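Local coordinates for extracellular solute-binding protein family 1 (Kribbella flavida, PDB 5IXP), which probably binds an extracellular solute, of undetermined identity, and delivers it to an ABC transporter for uptake, at residues A60-W65 / G271-T276; E116-R121 / D261-G266; G357-V362 / R386-A391. All coordinates share one frame; numbering follows the deposited sequence. Where two conformers were deposited one is given.

Interaction 1: A60-W65 / G271-T276; sequences AMEVSW and GGSYLT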
ATOM      1  N   ALA A  60      15.080  -5.030  -4.447  1.00  8.55           N
ATOM      2  CA  ALA A  60      13.909  -4.358  -3.909  1.00  9.14           C
ATOM      3  C   ALA A  60      12.662  -5.196  -4.156  1.00 10.55           C
ATOM      4  O   ALA A  60      12.538  -5.893  -5.167  1.00 12.28           O
ATOM      5  CB  ALA A  60      13.724  -2.969  -4.521  1.00  8.29           C
HETATM    6  N   MSE A  61      11.730  -5.102  -3.219  1.00 10.35           N
HETATM    7  CA  MSE A  61      10.507  -5.892  -3.237  1.00 12.49           C
HETATM    8  C   MSE A  61       9.358  -5.032  -2.737  1.00 13.30           C
HETATM    9  O   MSE A  61       9.450  -4.453  -1.644  1.00 13.83           O
HETATM   10  CB  MSE A  61      10.676  -7.124  -2.347  1.00 18.37           C
HETATM   11  CG  MSE A  61       9.971  -8.346  -2.805  1.00 31.57           C
HETATM   12 SE   MSE A  61      10.796  -9.860  -1.992  0.69 36.96          SE
HETATM   13  CE  MSE A  61      12.189 -10.360  -3.224  1.00 41.75           C
ATOM     14  N   GLU A  62       8.281  -4.942  -3.516  1.00 11.97           N
ATOM     15  CA  GLU A  62       7.089  -4.259  -3.034  1.00 13.18           C
ATOM     16  C   GLU A  62       6.335  -5.154  -2.054  1.00 12.66           C
ATOM     17  O   GLU A  62       6.366  -6.393  -2.148  1.00 15.13           O
ATOM     18  CB  GLU A  62       6.171  -3.852  -4.196  1.00 17.63           C
ATOM     19  CG  GLU A  62       5.422  -2.537  -3.963  1.00 26.25           C
ATOM     20  CD  GLU A  62       3.969  -2.721  -3.522  1.00 33.56           C
ATOM     21  OE1 GLU A  62       3.473  -3.861  -3.524  1.00 32.41           O
ATOM     22  OE2 GLU A  62       3.316  -1.718  -3.188  1.00 36.16           O
ATOM     23  N   VAL A  63       5.651  -4.515  -1.099  1.00 13.03           N
ATOM     24  CA  VAL A  63       5.008  -5.290  -0.043  1.00 13.51           C
ATOM     25  C   VAL A  63       3.948  -6.228  -0.608  1.00 17.23           C
ATOM     26  O   VAL A  63       3.676  -7.286  -0.023  1.00 21.92           O
ATOM     27  CB  VAL A  63       4.418  -4.366   1.041  1.00 14.29           C
ATOM     28  CG1 VAL A  63       3.264  -3.520   0.479  1.00 15.90           C
ATOM     29  CG2 VAL A  63       3.989  -5.198   2.252  1.00 15.72           C
ATOM     30  N   SER A  64       3.351  -5.893  -1.753  1.00 15.94           N
ATOM     31  CA  SER A  64       2.298  -6.782  -2.237  1.00 21.44           C
ATOM     32  C   SER A  64       2.838  -8.079  -2.830  1.00 22.78           C
ATOM     33  O   SER A  64       2.054  -9.013  -3.033  1.00 29.41           O
ATOM     34  CB  SER A  64       1.411  -6.082  -3.267  1.00 27.10           C
ATOM     35  OG  SER A  64       2.132  -5.821  -4.456  1.00 31.12           O
ATOM     36  N   TRP A  65       4.148  -8.156  -3.111  0.77 23.98           N
ATOM     37  CA  TRP A  65       4.782  -9.369  -3.631  0.77 23.84           C
ATOM     38  C   TRP A  65       5.418 -10.226  -2.556  0.77 23.93           C
ATOM     39  O   TRP A  65       5.669 -11.411  -2.801  0.77 23.04           O
ATOM     40  CB  TRP A  65       5.922  -9.061  -4.614  0.77 24.72           C
ATOM     41  CG  TRP A  65       5.755  -7.935  -5.523  0.77 20.43           C
ATOM     42  CD1 TRP A  65       4.592  -7.423  -5.993  0.77 16.52           C
ATOM     43  CD2 TRP A  65       6.808  -7.151  -6.095  0.77 18.78           C
ATOM     44  NE1 TRP A  65       4.846  -6.357  -6.815  0.77 16.43           N
ATOM     45  CE2 TRP A  65       6.203  -6.170  -6.898  0.77 19.21           C
ATOM     46  CE3 TRP A  65       8.204  -7.179  -5.996  0.77 18.31           C
ATOM     47  CZ2 TRP A  65       6.939  -5.229  -7.601  0.77 23.03           C
ATOM     48  CZ3 TRP A  65       8.936  -6.250  -6.690  0.77 16.61           C
ATOM     49  CH2 TRP A  65       8.304  -5.285  -7.493  0.77 21.47           C
ATOM     50  N   GLY A 271       0.819  -0.088  -0.005  1.00 14.16           N
ATOM     51  CA  GLY A 271       2.069   0.020  -0.743  1.00 15.56           C
ATOM     52  C   GLY A 271       3.286   0.141   0.152  1.00 16.44           C
ATOM     53  O   GLY A 271       3.241  -0.053   1.370  1.00 16.23           O
ATOM     54  N   GLY A 272       4.401   0.487  -0.483  1.00 13.69           N
ATOM     55  CA  GLY A 272       5.687   0.532   0.182  1.00 12.20           C
ATOM     56  C   GLY A 272       6.510  -0.711  -0.120  1.00 12.88           C
ATOM     57  O   GLY A 272       5.999  -1.745  -0.560  1.00 13.15           O
ATOM     58  N   SER A 273       7.815  -0.612   0.114  1.00 11.71           N
ATOM     59  CA  SER A 273       8.717  -1.652  -0.361  1.00 11.19           C
ATOM     60  C   SER A 273       9.719  -2.033   0.725  1.00 12.21           C
ATOM     61  O   SER A 273       9.662  -1.552   1.861  1.00 12.12           O
ATOM     62  CB  SER A 273       9.446  -1.208  -1.638  1.00 12.58           C
ATOM     63  OG  SER A 273       8.522  -0.975  -2.688  1.00 14.65           O
ATOM     64  N   TYR A 274      10.627  -2.937   0.346  1.00 10.06           N
ATOM     65  CA  TYR A 274      11.651  -3.515   1.206  1.00 11.07           C
ATOM     66  C   TYR A 274      12.907  -3.733   0.381  1.00 10.60           C
ATOM     67  O   TYR A 274      12.840  -3.949  -0.831  1.00 10.39           O
ATOM     68  CB  TYR A 274      11.230  -4.892   1.809  1.00 11.79           C
ATOM     69  CG  TYR A 274      10.072  -4.786   2.750  1.00 12.23           C
ATOM     70  CD1 TYR A 274       8.772  -4.780   2.273  1.00 13.06           C
ATOM     71  CD2 TYR A 274      10.277  -4.659   4.112  1.00 11.52           C
ATOM     72  CE1 TYR A 274       7.703  -4.652   3.125  1.00 11.22           C
ATOM     73  CE2 TYR A 274       9.198  -4.537   4.991  1.00 12.76           C
ATOM     74  CZ  TYR A 274       7.922  -4.540   4.490  1.00 10.86           C
ATOM     75  OH  TYR A 274       6.847  -4.408   5.335  1.00 15.20           O
ATOM     76  N   LEU A 275      14.051  -3.665   1.045  1.00  9.54           N
ATOM     77  CA  LEU A 275      15.307  -4.128   0.472  1.00  9.08           C
ATOM     78  C   LEU A 275      15.620  -5.509   1.033  1.00  9.58           C
ATOM     79  O   LEU A 275      15.554  -5.719   2.252  1.00 10.88           O
ATOM     80  CB  LEU A 275      16.445  -3.147   0.768  1.00  8.36           C
ATOM     81  CG  LEU A 275      16.180  -1.693   0.334  1.00  7.21           C
ATOM     82  CD1 LEU A 275      17.428  -0.851   0.600  1.00  8.72           C
ATOM     83  CD2 LEU A 275      15.787  -1.616  -1.132  1.00  8.51           C
ATOM     84  N   THR A 276      15.934  -6.453   0.145  1.00  9.37           N
ATOM     85  CA  THR A 276      16.246  -7.824   0.534  1.00 10.06           C
ATOM     86  C   THR A 276      17.628  -8.194   0.013  1.00 10.00           C
ATOM     87  O   THR A 276      18.155  -7.561  -0.904  1.00 10.86           O
ATOM     88  CB  THR A 276      15.221  -8.835  -0.010  1.00 12.19           C
ATOM     89  OG1 THR A 276      15.364  -8.957  -1.442  1.00 12.02           O
ATOM     90  CG2 THR A 276      13.794  -8.409   0.347  1.00 12.51           C
TER
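Met-61 and Tyr-274 form an antiparallel hydrogen-bonded pair, joined by two bonds in the carbonyl planes: Met-61 N to Tyr-274 O at 2.9 Å and Tyr-274 N to Met-61 O at 2.8 Å, the second bent at the hydrogen (135°). A third, straighter bond, Val-63 N to Gly-272 O at 2.8 Å, carries the pairing just past the end of strand 58-62. Val-63 turns its side chain toward the other strand; its CG1, in the crowded position between N and C, packs against the carbonyl oxygens of Gly-272 and Gly-271, while CG2 meets the ring edge of Tyr-274 at CE1, 3.9 Å away. On the face that carries Met-61 and Tyr-274, the bent selenomethionine chain crosses Thr-276 at about a right angle, SE beside CG2. On the face of Ala-60, Ser-273 and Leu-275, Glu-62 CG passes Ser-273 OG at 3.7 Å, and the bend at chi2 (-101°) then brings OE2 to 3.2 Å from Gly-271 CA. Glu-62 OE1 accepts two bonds from Ser-64: OG nearly along the C-O axis at 2.6 Å, the backbone N from above the carboxylate plane. Replacing Glu-62 with an alanine would probably loosen the turn after the strand, losing both Ser-64 bonds. Further out, Lys-95 accepts the Tyr-274 hydroxyl at its carbonyl and makes a cation-pi contact with the ring, and Glu-59 O bonds Thr-276 OG1. The pairing brings the late strand 269-276 into the mixed sheet of a periplasmic-binding-protein-type fold; backbone bonds set the register, and the doubly held, probably ionised carboxylate ties strand to turn.

Interaction 2: E116-R121 / D261-G266; sequences EAICYR and DVFPGG
The packing is closest around the ring of Phe-263, which the loop 261-266 sends in against the start of the segment 116-121. Its CG stands anti to the backbone N (chi1 -163°), and this carries CE1 to 3.5 Å from Glu-116 CB. The Glu-116 chain runs extended through chi2 and crosses the ring obliquely; its OE1 lies 3.7 Å from Phe-263 CZ, with the carboxylate and ring planes turned 33° apart. At the ring edge, near its plane, sits the carbonyl of Ala-117, whose O is 3.7 Å from Phe-263 CD1. One face of the same ring is covered by its own neighbour, Pro-264 CD, offset toward the rim. Ile-118 closes the group: both of its first torsions are near -61°, bringing CD1 tip to tip with Pro-264 CD at 3.7 Å, while it meets Phe-263 at about a right angle.

The side chain of Val-262 packs more loosely, its CG1 4.2 Å from Ile-118 CG1, although its carbonyl O stays close, in a CA-H...O contact with Ala-117 CA at 3.4 Å. Beyond Pro-264 the chain bends through a type II turn from Phe-263 to Gly-266, with the solvent-exposed Gly-265 at its corner and Gly-266 N bonded back to Phe-263 O. At the other end of the loop, Asp-261 turns away to a salt bridge with Arg-342 of helix 335-344.

The loop joins strands 257-260 and 269-276 and folds back on strand 108-121, which pairs with both and is tied by the Cys-119 to Cys-237 disulfide to strand 232-238. With a ring, a proline and an isoleucine holding loop to strand, the chemistry is mainly apolar, while the polar bonds of Asp-261 and the turn fix its two ends.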
ATOM      1  N   GLU A 116      -2.812   5.450   4.976  1.00 14.47           N
ATOM      2  CA  GLU A 116      -4.010   5.882   4.276  1.00 13.93           C
ATOM      3  C   GLU A 116      -4.872   6.816   5.109  1.00 15.53           C
ATOM      4  O   GLU A 116      -5.080   6.594   6.307  1.00 16.59           O
ATOM      5  CB  GLU A 116      -4.848   4.684   3.855  1.00 14.84           C
ATOM      6  CG  GLU A 116      -4.148   3.828   2.798  1.00 16.36           C
ATOM      7  CD  GLU A 116      -4.972   2.644   2.414  1.00 17.87           C
ATOM      8  OE1 GLU A 116      -5.035   1.680   3.201  1.00 21.16           O
ATOM      9  OE2 GLU A 116      -5.566   2.683   1.325  1.00 18.40           O
ATOM     10  N   ALA A 117      -5.402   7.835   4.446  1.00 13.13           N
ATOM     11  CA  ALA A 117      -6.420   8.714   5.001  1.00 15.47           C
ATOM     12  C   ALA A 117      -7.662   8.606   4.119  1.00 15.43           C
ATOM     13  O   ALA A 117      -7.734   7.763   3.224  1.00 18.27           O
ATOM     14  CB  ALA A 117      -5.894  10.147   5.093  1.00 15.03           C
ATOM     15  N   ILE A 118      -8.653   9.457   4.374  1.00 13.79           N
ATOM     16  CA  ILE A 118      -9.772   9.625   3.452  1.00 12.02           C
ATOM     17  C   ILE A 118      -9.644  10.994   2.807  1.00 14.90           C
ATOM     18  O   ILE A 118      -9.709  12.020   3.495  1.00 17.18           O
ATOM     19  CB  ILE A 118     -11.140   9.477   4.140  1.00 13.80           C
ATOM     20  CG1 ILE A 118     -11.319   8.079   4.761  1.00 14.78           C
ATOM     21  CG2 ILE A 118     -12.247   9.741   3.131  1.00 15.53           C
ATOM     22  CD1 ILE A 118     -11.267   6.913   3.751  1.00 16.35           C
ATOM     23  N   CYS A 119      -9.419  11.023   1.501  0.54 12.97           N
ATOM     24  CA  CYS A 119      -9.545  12.291   0.808  0.54 12.33           C
ATOM     25  C   CYS A 119     -10.985  12.456   0.344  0.54 13.77           C
ATOM     26  O   CYS A 119     -11.741  11.488   0.210  0.54 11.22           O
ATOM     27  CB  CYS A 119      -8.573  12.395  -0.372  0.54 16.18           C
ATOM     28  SG  CYS A 119      -8.720  11.110  -1.627  0.54 16.53           S
ATOM     29  N   TYR A 120     -11.375  13.703   0.133  1.00 12.96           N
ATOM     30  CA  TYR A 120     -12.778  13.973  -0.178  1.00 14.82           C
ATOM     31  C   TYR A 120     -12.947  15.275  -0.948  1.00 16.47           C
ATOM     32  O   TYR A 120     -12.124  16.192  -0.871  1.00 17.83           O
ATOM     33  CB  TYR A 120     -13.649  14.005   1.091  1.00 15.08           C
ATOM     34  CG  TYR A 120     -13.290  15.110   2.066  1.00 17.30           C
ATOM     35  CD1 TYR A 120     -12.235  14.956   2.965  1.00 17.69           C
ATOM     36  CD2 TYR A 120     -14.012  16.302   2.096  1.00 16.69           C
ATOM     37  CE1 TYR A 120     -11.902  15.964   3.860  1.00 20.86           C
ATOM     38  CE2 TYR A 120     -13.689  17.319   2.989  1.00 16.72           C
ATOM     39  CZ  TYR A 120     -12.629  17.143   3.868  1.00 18.75           C
ATOM     40  OH  TYR A 120     -12.292  18.140   4.757  1.00 17.53           O
ATOM     41  N   ARG A 121     -14.057  15.337  -1.681  1.00 15.68           N
ATOM     42  CA  ARG A 121     -14.420  16.499  -2.488  1.00 15.28           C
ATOM     43  C   ARG A 121     -15.199  17.470  -1.609  1.00 17.76           C
ATOM     44  O   ARG A 121     -16.395  17.281  -1.362  1.00 18.00           O
ATOM     45  CB  ARG A 121     -15.226  16.057  -3.703  1.00 16.33           C
ATOM     46  CG  ARG A 121     -14.377  15.391  -4.798  1.00 17.58           C
ATOM     47  CD  ARG A 121     -13.693  16.452  -5.676  1.00 18.22           C
ATOM     48  NE  ARG A 121     -14.683  17.313  -6.322  1.00 20.78           N
ATOM     49  CZ  ARG A 121     -15.254  17.055  -7.497  1.00 23.90           C
ATOM     50  NH1 ARG A 121     -14.929  15.959  -8.182  1.00 22.40           N
ATOM     51  NH2 ARG A 121     -16.145  17.899  -7.994  1.00 24.68           N
ATOM     52  N   ASP A 261      -8.037  13.414   8.587  1.00 16.22           N
ATOM     53  CA  ASP A 261      -7.114  12.621   9.396  1.00 13.59           C
ATOM     54  C   ASP A 261      -7.886  11.488  10.070  1.00 16.54           C
ATOM     55  O   ASP A 261      -8.168  11.505  11.271  1.00 16.25           O
ATOM     56  CB  ASP A 261      -6.429  13.517  10.421  1.00 14.03           C
ATOM     57  CG  ASP A 261      -5.339  12.799  11.213  1.00 18.86           C
ATOM     58  OD1 ASP A 261      -5.098  11.590  10.997  1.00 19.73           O
ATOM     59  OD2 ASP A 261      -4.724  13.454  12.072  1.00 23.46           O
ATOM     60  N   VAL A 262      -8.231  10.483   9.262  1.00 14.65           N
ATOM     61  CA  VAL A 262      -9.096   9.397   9.709  1.00 14.98           C
ATOM     62  C   VAL A 262      -8.936   8.257   8.724  1.00 16.18           C
ATOM     63  O   VAL A 262      -8.589   8.472   7.558  1.00 16.64           O
ATOM     64  CB  VAL A 262     -10.579   9.852   9.804  1.00 17.95           C
ATOM     65  CG1 VAL A 262     -11.146  10.101   8.408  1.00 17.45           C
ATOM     66  CG2 VAL A 262     -11.437   8.816  10.533  1.00 17.44           C
ATOM     67  N   PHE A 263      -9.182   7.034   9.198  1.00 14.37           N
ATOM     68  CA  PHE A 263      -9.343   5.932   8.275  1.00 14.65           C
ATOM     69  C   PHE A 263     -10.360   4.998   8.920  1.00 14.74           C
ATOM     70  O   PHE A 263     -10.187   4.630  10.094  1.00 19.14           O
ATOM     71  CB  PHE A 263      -8.046   5.177   7.963  1.00 12.97           C
ATOM     72  CG  PHE A 263      -8.148   4.321   6.738  1.00 14.91           C
ATOM     73  CD1 PHE A 263      -8.190   4.910   5.477  1.00 15.75           C
ATOM     74  CD2 PHE A 263      -8.224   2.943   6.835  1.00 13.40           C
ATOM     75  CE1 PHE A 263      -8.295   4.139   4.333  1.00 16.39           C
ATOM     76  CE2 PHE A 263      -8.332   2.157   5.686  1.00 14.76           C
ATOM     77  CZ  PHE A 263      -8.367   2.761   4.437  1.00 15.76           C
ATOM     78  N   PRO A 264     -11.419   4.622   8.211  1.00 12.98           N
ATOM     79  CA  PRO A 264     -12.436   3.756   8.817  1.00 16.17           C
ATOM     80  C   PRO A 264     -11.808   2.460   9.306  1.00 20.03           C
ATOM     81  O   PRO A 264     -11.030   1.822   8.593  1.00 22.92           O
ATOM     82  CB  PRO A 264     -13.430   3.516   7.672  1.00 15.05           C
ATOM     83  CG  PRO A 264     -13.205   4.656   6.718  1.00 16.12           C
ATOM     84  CD  PRO A 264     -11.719   4.930   6.804  1.00 12.80           C
ATOM     85  N   GLY A 265     -12.137   2.086  10.545  1.00 20.00           N
ATOM     86  CA  GLY A 265     -11.570   0.907  11.160  1.00 18.77           C
ATOM     87  C   GLY A 265     -10.276   1.144  11.901  1.00 23.62           C
ATOM     88  O   GLY A 265      -9.766   0.214  12.532  1.00 28.38           O
ATOM     89  N   GLY A 266      -9.730   2.353  11.851  1.00 23.52           N
ATOM     90  CA  GLY A 266      -8.528   2.666  12.596  1.00 26.39           C
ATOM     91  C   GLY A 266      -7.396   3.168  11.723  1.00 23.05           C
ATOM     92  O   GLY A 266      -7.033   4.347  11.788  1.00 23.13           O
TER

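Interaction 3: G357-V362 / R386-A391; sequences GEINQV and READKA
The helical segments 357-362 and 386-391 run antiparallel, their axes at 167° and 8.6 Å apart, with Ile-359 and Ala-388 closest at the CA atoms, 5.0 Å. Small residues permit this spacing. Val-362 points toward the partner helix; its CG2, in the crowded position between N and C, touches Ala-388 CB at 3.7 Å, and its CG1 passes alongside Glu-387 CB. Ile-359 forks around the neighbouring turn, CG2 resting on Ala-388 CB and CG1 on Ala-391 CB at 4.1 Å. The methyl of Ala-391 also lies 4.0 Å from Glu-358 O.

Glu-387 borders this apolar strip. Its chain is extended beyond CG and slides past Val-362 in the opposite direction, which sets OE1 at the border of the contact, 3.9 Å from Val-362 CB; there one water lies within hydrogen-bonding distance of both helices, 2.9 Å from Val-362 O and 2.7 Å from Glu-387 OE1, and so links them. The other oxygen, OE2, is bonded to Gln-383 one turn back along its own helix. On the Ile-359 and Ala-388 side, Tyr-189 packs against both residues, and Tyr-182 and Tyr-183 also touch Ile-359.

Helices 356-371 and 377-392 follow each other closely in sequence, so this is an antiparallel helical hairpin near the C-terminus, packed through alanine and beta-branched side chains.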
ATOM      1  N   GLY A 357      -1.881 -13.276  -3.361  1.00 22.32           N
ATOM      2  CA  GLY A 357      -2.227 -12.385  -4.458  1.00 21.62           C
ATOM      3  C   GLY A 357      -3.099 -13.060  -5.499  1.00 22.94           C
ATOM      4  O   GLY A 357      -4.029 -12.445  -6.038  1.00 20.19           O
ATOM      5  N   GLU A 358      -2.816 -14.331  -5.791  1.00 23.12           N
ATOM      6  CA  GLU A 358      -3.610 -15.073  -6.762  1.00 25.30           C
ATOM      7  C   GLU A 358      -5.026 -15.301  -6.255  1.00 23.49           C
ATOM      8  O   GLU A 358      -5.984 -15.221  -7.031  1.00 22.11           O
ATOM      9  CB  GLU A 358      -2.939 -16.411  -7.074  1.00 25.74           C
ATOM     10  CG  GLU A 358      -1.634 -16.298  -7.844  1.00 29.10           C
ATOM     11  CD  GLU A 358      -0.422 -15.966  -6.966  1.00 36.10           C
ATOM     12  OE1 GLU A 358      -0.566 -15.733  -5.745  1.00 33.89           O
ATOM     13  OE2 GLU A 358       0.694 -15.939  -7.513  1.00 40.21           O
ATOM     14  N   ILE A 359      -5.175 -15.590  -4.957  1.00 19.48           N
ATOM     15  CA  ILE A 359      -6.506 -15.747  -4.372  1.00 18.92           C
ATOM     16  C   ILE A 359      -7.249 -14.423  -4.396  1.00 19.28           C
ATOM     17  O   ILE A 359      -8.422 -14.349  -4.786  1.00 19.36           O
ATOM     18  CB  ILE A 359      -6.404 -16.297  -2.936  1.00 20.60           C
ATOM     19  CG1 ILE A 359      -5.808 -17.702  -2.922  1.00 21.17           C
ATOM     20  CG2 ILE A 359      -7.770 -16.257  -2.226  1.00 18.39           C
ATOM     21  CD1 ILE A 359      -5.470 -18.189  -1.508  1.00 21.36           C
ATOM     22  N   ASN A 360      -6.586 -13.354  -3.950  1.00 20.47           N
ATOM     23  CA  ASN A 360      -7.249 -12.058  -3.920  1.00 20.35           C
ATOM     24  C   ASN A 360      -7.727 -11.641  -5.304  1.00 19.25           C
ATOM     25  O   ASN A 360      -8.779 -11.006  -5.430  1.00 20.16           O
ATOM     26  CB  ASN A 360      -6.320 -10.994  -3.342  1.00 18.02           C
ATOM     27  CG  ASN A 360      -7.051  -9.708  -3.061  1.00 19.01           C
ATOM     28  OD1 ASN A 360      -8.029  -9.707  -2.319  1.00 20.46           O
ATOM     29  ND2 ASN A 360      -6.591  -8.603  -3.657  1.00 18.60           N
ATOM     30  N   GLN A 361      -6.978 -12.009  -6.348  0.52 19.04           N
ATOM     31  CA  GLN A 361      -7.345 -11.626  -7.708  0.52 19.15           C
ATOM     32  C   GLN A 361      -8.695 -12.210  -8.110  0.52 19.89           C
ATOM     33  O   GLN A 361      -9.490 -11.545  -8.786  0.52 19.23           O
ATOM     34  CB  GLN A 361      -6.249 -12.072  -8.680  0.52 21.82           C
ATOM     35  CG  GLN A 361      -6.437 -11.579 -10.102  0.52 25.48           C
ATOM     36  CD  GLN A 361      -5.290 -11.967 -11.023  0.52 30.04           C
ATOM     37  OE1 GLN A 361      -4.114 -11.837 -10.671  0.52 31.44           O
ATOM     38  NE2 GLN A 361      -5.629 -12.449 -12.212  0.52 33.79           N
ATOM     39  N   VAL A 362      -8.984 -13.449  -7.706  1.00 21.02           N
ATOM     40  CA  VAL A 362     -10.268 -14.035  -8.085  1.00 21.00           C
ATOM     41  C   VAL A 362     -11.403 -13.342  -7.336  1.00 17.92           C
ATOM     42  O   VAL A 362     -12.486 -13.130  -7.895  1.00 19.23           O
ATOM     43  CB  VAL A 362     -10.289 -15.569  -7.899  1.00 23.49           C
ATOM     44  CG1 VAL A 362      -8.956 -16.196  -8.288  1.00 27.79           C
ATOM     45  CG2 VAL A 362     -10.722 -15.983  -6.507  1.00 25.10           C
ATOM     46  N   ARG A 386     -15.030 -21.007  -5.807  1.00 23.40           N
ATOM     47  CA  ARG A 386     -14.514 -22.073  -6.665  1.00 25.09           C
ATOM     48  C   ARG A 386     -13.118 -21.748  -7.170  1.00 25.26           C
ATOM     49  O   ARG A 386     -12.209 -22.585  -7.108  1.00 26.37           O
ATOM     50  CB  ARG A 386     -15.440 -22.310  -7.861  1.00 27.52           C
ATOM     51  CG  ARG A 386     -16.705 -23.074  -7.567  1.00 32.98           C
ATOM     52  CD  ARG A 386     -17.357 -23.581  -8.868  1.00 35.80           C
ATOM     53  NE  ARG A 386     -17.546 -22.522  -9.861  1.00 35.07           N
ATOM     54  CZ  ARG A 386     -18.591 -21.698  -9.880  1.00 37.17           C
ATOM     55  NH1 ARG A 386     -19.532 -21.801  -8.948  1.00 37.86           N
ATOM     56  NH2 ARG A 386     -18.695 -20.765 -10.820  1.00 33.36           N
ATOM     57  N   GLU A 387     -12.935 -20.537  -7.697  1.00 21.20           N
ATOM     58  CA  GLU A 387     -11.655 -20.175  -8.288  1.00 20.81           C
ATOM     59  C   GLU A 387     -10.576 -20.000  -7.232  1.00 23.83           C
ATOM     60  O   GLU A 387      -9.409 -20.323  -7.488  1.00 25.91           O
ATOM     61  CB  GLU A 387     -11.823 -18.914  -9.125  1.00 20.41           C
ATOM     62  CG  GLU A 387     -12.817 -19.129 -10.259  1.00 25.17           C
ATOM     63  CD  GLU A 387     -12.963 -17.933 -11.166  1.00 28.58           C
ATOM     64  OE1 GLU A 387     -12.501 -16.833 -10.804  1.00 33.01           O
ATOM     65  OE2 GLU A 387     -13.547 -18.099 -12.253  1.00 29.04           O
ATOM     66  N   ALA A 388     -10.941 -19.508  -6.045  1.00 22.16           N
ATOM     67  CA  ALA A 388      -9.961 -19.342  -4.977  1.00 22.80           C
ATOM     68  C   ALA A 388      -9.437 -20.687  -4.496  1.00 25.24           C
ATOM     69  O   ALA A 388      -8.253 -20.817  -4.165  1.00 26.01           O
ATOM     70  CB  ALA A 388     -10.572 -18.557  -3.814  1.00 20.82           C
ATOM     71  N   ASP A 389     -10.307 -21.695  -4.438  1.00 28.01           N
ATOM     72  CA  ASP A 389      -9.855 -23.024  -4.052  1.00 31.66           C
ATOM     73  C   ASP A 389      -8.791 -23.528  -5.014  1.00 32.79           C
ATOM     74  O   ASP A 389      -7.756 -24.056  -4.590  1.00 31.11           O
ATOM     75  CB  ASP A 389     -11.042 -23.981  -4.005  1.00 37.65           C
ATOM     76  CG  ASP A 389     -10.914 -24.998  -2.910  1.00 47.50           C
ATOM     77  OD1 ASP A 389     -10.701 -26.187  -3.225  1.00 52.70           O
ATOM     78  OD2 ASP A 389     -11.020 -24.602  -1.730  1.00 51.18           O
ATOM     79  N   LYS A 390      -9.017 -23.341  -6.319  1.00 29.36           N
ATOM     80  CA  LYS A 390      -8.025 -23.728  -7.312  1.00 31.34           C
ATOM     81  C   LYS A 390      -6.765 -22.884  -7.174  1.00 30.55           C
ATOM     82  O   LYS A 390      -5.649 -23.414  -7.199  1.00 33.78           O
ATOM     83  CB  LYS A 390      -8.613 -23.605  -8.719  1.00 31.23           C
ATOM     84  N   ALA A 391      -6.928 -21.565  -7.017  1.00 28.20           N
ATOM     85  CA  ALA A 391      -5.774 -20.683  -6.862  1.00 28.23           C
ATOM     86  C   ALA A 391      -4.927 -21.079  -5.660  1.00 31.40           C
ATOM     87  O   ALA A 391      -3.692 -21.091  -5.737  1.00 34.80           O
ATOM     88  CB  ALA A 391      -6.233 -19.230  -6.728  1.00 28.35           C
TER
HETATM   89  O   HOH W   1     -13.938 -14.860  -9.681  1.00 25.02           O

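In the fold
Interactions 1 and 2 are buried and belong to the same mixed sheet, through its neighbouring strands 269-276 and 108-121, yet their centres stand 23 Å apart; interaction 2 is nested in the chain between the two segments of interaction 1. Interaction 1 pairs strand with strand, so backbone bonds dominate, whereas interaction 2 sets a loop on a strand chiefly by apolar side chains. Interaction 3 lies later in the chain and further from its centre, only partly buried, and joins two helices by alanine and branched side chains with a water at the border. Its nearest atoms are about 6 Å from interaction 1 and about 12 Å from interaction 2.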